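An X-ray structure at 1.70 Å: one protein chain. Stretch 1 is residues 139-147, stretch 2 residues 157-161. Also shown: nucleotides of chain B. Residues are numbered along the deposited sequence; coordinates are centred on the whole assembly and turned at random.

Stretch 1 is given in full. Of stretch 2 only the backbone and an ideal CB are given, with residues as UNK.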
# COMPACT_ATOMS: atom_id res chain seq x y z
N ALA A 139 -22.93 -3.37 -4.24
CA ALA A 139 -21.92 -2.32 -4.08
C ALA A 139 -22.46 -1.20 -3.18
O ALA A 139 -21.80 -0.78 -2.23
CB ALA A 139 -21.48 -1.76 -5.43
N ARG A 140 -23.67 -0.72 -3.47
CA ARG A 140 -24.25 0.34 -2.63
C ARG A 140 -24.46 -0.14 -1.19
O ARG A 140 -24.34 0.65 -0.24
CB ARG A 140 -25.57 0.85 -3.21
CG ARG A 140 -25.43 1.62 -4.53
CD ARG A 140 -24.61 2.90 -4.38
NE ARG A 140 -24.50 3.62 -5.64
CZ ARG A 140 -23.75 4.71 -5.83
NH1 ARG A 140 -23.04 5.21 -4.82
NH2 ARG A 140 -23.72 5.31 -7.01
N TYR A 141 -24.77 -1.42 -1.02
CA TYR A 141 -24.98 -1.98 0.31
C TYR A 141 -23.67 -2.05 1.09
O TYR A 141 -23.64 -1.78 2.29
CB TYR A 141 -25.66 -3.36 0.21
CG TYR A 141 -26.10 -3.94 1.53
CD1 TYR A 141 -27.08 -3.31 2.29
CD2 TYR A 141 -25.55 -5.12 2.03
CE1 TYR A 141 -27.49 -3.83 3.51
CE2 TYR A 141 -25.95 -5.65 3.25
CZ TYR A 141 -26.93 -5.00 3.98
OH TYR A 141 -27.34 -5.51 5.19
N CYS A 142 -22.57 -2.38 0.41
CA CYS A 142 -21.26 -2.36 1.07
C CYS A 142 -20.91 -0.96 1.57
O CYS A 142 -20.34 -0.82 2.66
CB CYS A 142 -20.16 -2.84 0.12
SG CYS A 142 -20.23 -4.61 -0.24
N VAL A 143 -21.22 0.06 0.79
CA VAL A 143 -20.94 1.43 1.23
C VAL A 143 -21.78 1.73 2.47
O VAL A 143 -21.27 2.24 3.46
CB VAL A 143 -21.24 2.46 0.14
CG1 VAL A 143 -21.07 3.89 0.70
CG2 VAL A 143 -20.32 2.27 -1.07
N GLU A 144 -23.07 1.39 2.40
CA GLU A 144 -24.00 1.63 3.50
C GLU A 144 -23.53 1.02 4.81
O GLU A 144 -23.53 1.68 5.85
CB GLU A 144 -25.39 1.08 3.15
CG GLU A 144 -26.43 1.32 4.23
CD GLU A 144 -27.67 0.45 4.07
OE1 GLU A 144 -28.08 0.18 2.92
OE2 GLU A 144 -28.22 0.02 5.11
N LYS A 145 -23.10 -0.24 4.76
CA LYS A 145 -22.75 -0.97 5.98
C LYS A 145 -21.29 -0.81 6.42
O LYS A 145 -21.01 -0.93 7.61
CB LYS A 145 -23.05 -2.46 5.81
CG LYS A 145 -24.50 -2.77 5.42
CD LYS A 145 -25.47 -2.50 6.57
CE LYS A 145 -25.22 -3.44 7.74
NZ LYS A 145 -26.43 -3.61 8.59
N LEU A 146 -20.38 -0.55 5.48
CA LEU A 146 -18.95 -0.63 5.79
C LEU A 146 -18.25 0.73 5.84
O LEU A 146 -17.23 0.85 6.52
CB LEU A 146 -18.22 -1.54 4.80
CG LEU A 146 -18.78 -2.95 4.65
CD1 LEU A 146 -18.00 -3.75 3.61
CD2 LEU A 146 -18.80 -3.69 5.98
N ASN A 147 -18.77 1.73 5.13
CA ASN A 147 -18.15 3.06 5.20
C ASN A 147 -18.34 3.64 6.59
O ASN A 147 -19.48 3.83 7.03
CB ASN A 147 -18.71 4.02 4.15
CG ASN A 147 -17.90 5.31 4.06
OD1 ASN A 147 -16.67 5.28 4.02
ND2 ASN A 147 -18.59 6.46 4.07
N UNK A 157 -12.87 3.32 5.28
CA UNK A 157 -13.43 4.10 4.19
C UNK A 157 -13.85 3.13 3.09
O UNK A 157 -13.03 2.33 2.63
CB UNK A 157 -12.43 5.13 3.67
N UNK A 158 -15.13 3.17 2.70
CA UNK A 158 -15.62 2.31 1.60
C UNK A 158 -16.41 3.19 0.63
O UNK A 158 -17.36 3.87 1.02
CB UNK A 158 -16.49 1.16 2.13
N UNK A 159 -16.01 3.19 -0.64
CA UNK A 159 -16.59 4.06 -1.65
C UNK A 159 -16.91 3.27 -2.92
O UNK A 159 -16.24 2.28 -3.23
CB UNK A 159 -15.64 5.22 -1.97
N UNK A 160 -17.92 3.72 -3.65
CA UNK A 160 -18.10 3.27 -5.01
C UNK A 160 -16.89 3.79 -5.79
O UNK A 160 -16.59 4.99 -5.75
CB UNK A 160 -19.42 3.76 -5.60
N UNK A 161 -16.16 2.89 -6.44
CA UNK A 161 -14.89 3.25 -7.10
C UNK A 161 -15.03 4.24 -8.26
O UNK A 161 -15.78 4.00 -9.22
CB UNK A 161 -14.22 1.98 -7.62
P A B 20 -4.40 8.05 -2.58
OP1 A B 20 -3.04 7.78 -2.04
OP2 A B 20 -4.75 9.44 -2.97
O5' A B 20 -4.66 7.12 -3.84
C5' A B 20 -4.31 5.73 -3.85
C4' A B 20 -4.89 5.03 -5.04
O4' A B 20 -6.31 4.86 -4.82
C3' A B 20 -4.74 5.78 -6.37
O3' A B 20 -4.60 4.84 -7.44
C2' A B 20 -6.09 6.48 -6.51
O2' A B 20 -6.46 6.77 -7.84
C1' A B 20 -7.04 5.45 -5.88
N9 A B 20 -8.26 6.04 -5.34
C8 A B 20 -8.36 7.02 -4.38
N7 A B 20 -9.61 7.38 -4.15
C5 A B 20 -10.36 6.58 -5.00
C6 A B 20 -11.75 6.48 -5.23
N6 A B 20 -12.64 7.22 -4.58
N1 A B 20 -12.16 5.58 -6.15
C2 A B 20 -11.25 4.85 -6.82
N3 A B 20 -9.92 4.88 -6.68
C4 A B 20 -9.54 5.76 -5.75

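The helix of stretch 1 and the strand of stretch 2 run close to antiparallel, at 155° between their N-to-C directions, with axes approaching to 7.4 Å.

At position 157 the CA-to-CB bond leads away from stretch 1, and the ideal CB lies 4.3 Å from OD1 of Asn 147. With phi/psi of -111/123°, a beta-branched residue would be at home, but many side chains could be accommodated. The deposited Val 157 meets stretch 1 chiefly through its backbone, CA of Val 157 lying 3.5 Å from OD1 of Asn 147.

Position 158 is the most constrained. Its backbone is fastened for any residue but proline: N of residue 158 donates to OD1 of Asn 147 at 2.9 Å, with a nearly straight N-H...O angle of 167°. Asn 147 is the first residue after the helix to leave helical angles, and its side chain thus ties the helix end to the strand. The CB points toward the helix terminus, with the ideal CB only 3.8 Å from N of Asn 147 and 4.1 Å from C of Leu 146. That amide nitrogen is already bonded to O of Val 143, and O of Cys 142 accepts from N of Leu 146, so the helix backbone here does not call for a polar partner. The close quarters favour a compact residue, and the extended phi/psi of -131/123° suit beta-branched valine or threonine; serine or alanine would also fit. The deposited residue is Thr 158, in the m rotamer. Its methyl CG2 lies 3.9 Å from O of Cys 142 and its OG1 3.6 Å from CB of Leu 146. The hydroxyl finds no hydrogen-bonding partner in the model, so its contact with the helix is by packing.

At position 159 the CB points away again into open space, with nothing of stretch 1 within 5.5 Å of its ideal position. The adenine of A20 of chain B lies on the side to which the CB points, so a long or polar side chain could reach it. The residue is Lys 159, whose CD passes 3.6 Å from N6 of A20.

Position 160 faces the helix once more. Its ideal CB is 4.0 Å from NH1 of Arg 140 and 4.9 Å from CG2 of Val 143, an apolar methyl beside a positive charge. Valine, isoleucine or leucine would suit the former, and an acidic residue could answer the latter. The deposited Val 160 packs CG2 against CG2 of Val 143 at 3.9 Å and sets the same methyl over one face of the guanidinium, 3.2 Å from NH1 of Arg 140.

Stretch 1 is out of reach at position 161, but the ideal CB lies 4.2 Å from C2 of A20, so a small side chain would suit it. It is Ser 161, with OG 3.4 Å from C2 of A20.

Stretch 2 (157-161) VTKVS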
# COMPACT_ATOMS: atom_id res chain seq x y z
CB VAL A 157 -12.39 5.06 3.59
CG1 VAL A 157 -12.95 5.74 2.35
CG2 VAL A 157 -11.97 6.10 4.63
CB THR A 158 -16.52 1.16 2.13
OG1 THR A 158 -15.77 0.37 3.05
CG2 THR A 158 -16.97 0.25 0.97
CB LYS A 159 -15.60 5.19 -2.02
CG LYS A 159 -15.28 6.18 -0.89
CD LYS A 159 -14.20 7.18 -1.34
CE LYS A 159 -13.93 8.26 -0.30
NZ LYS A 159 -15.00 9.29 -0.30
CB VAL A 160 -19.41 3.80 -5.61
CG1 VAL A 160 -19.50 3.46 -7.08
CG2 VAL A 160 -20.60 3.19 -4.86
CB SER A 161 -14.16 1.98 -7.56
OG SER A 161 -12.98 2.32 -8.27
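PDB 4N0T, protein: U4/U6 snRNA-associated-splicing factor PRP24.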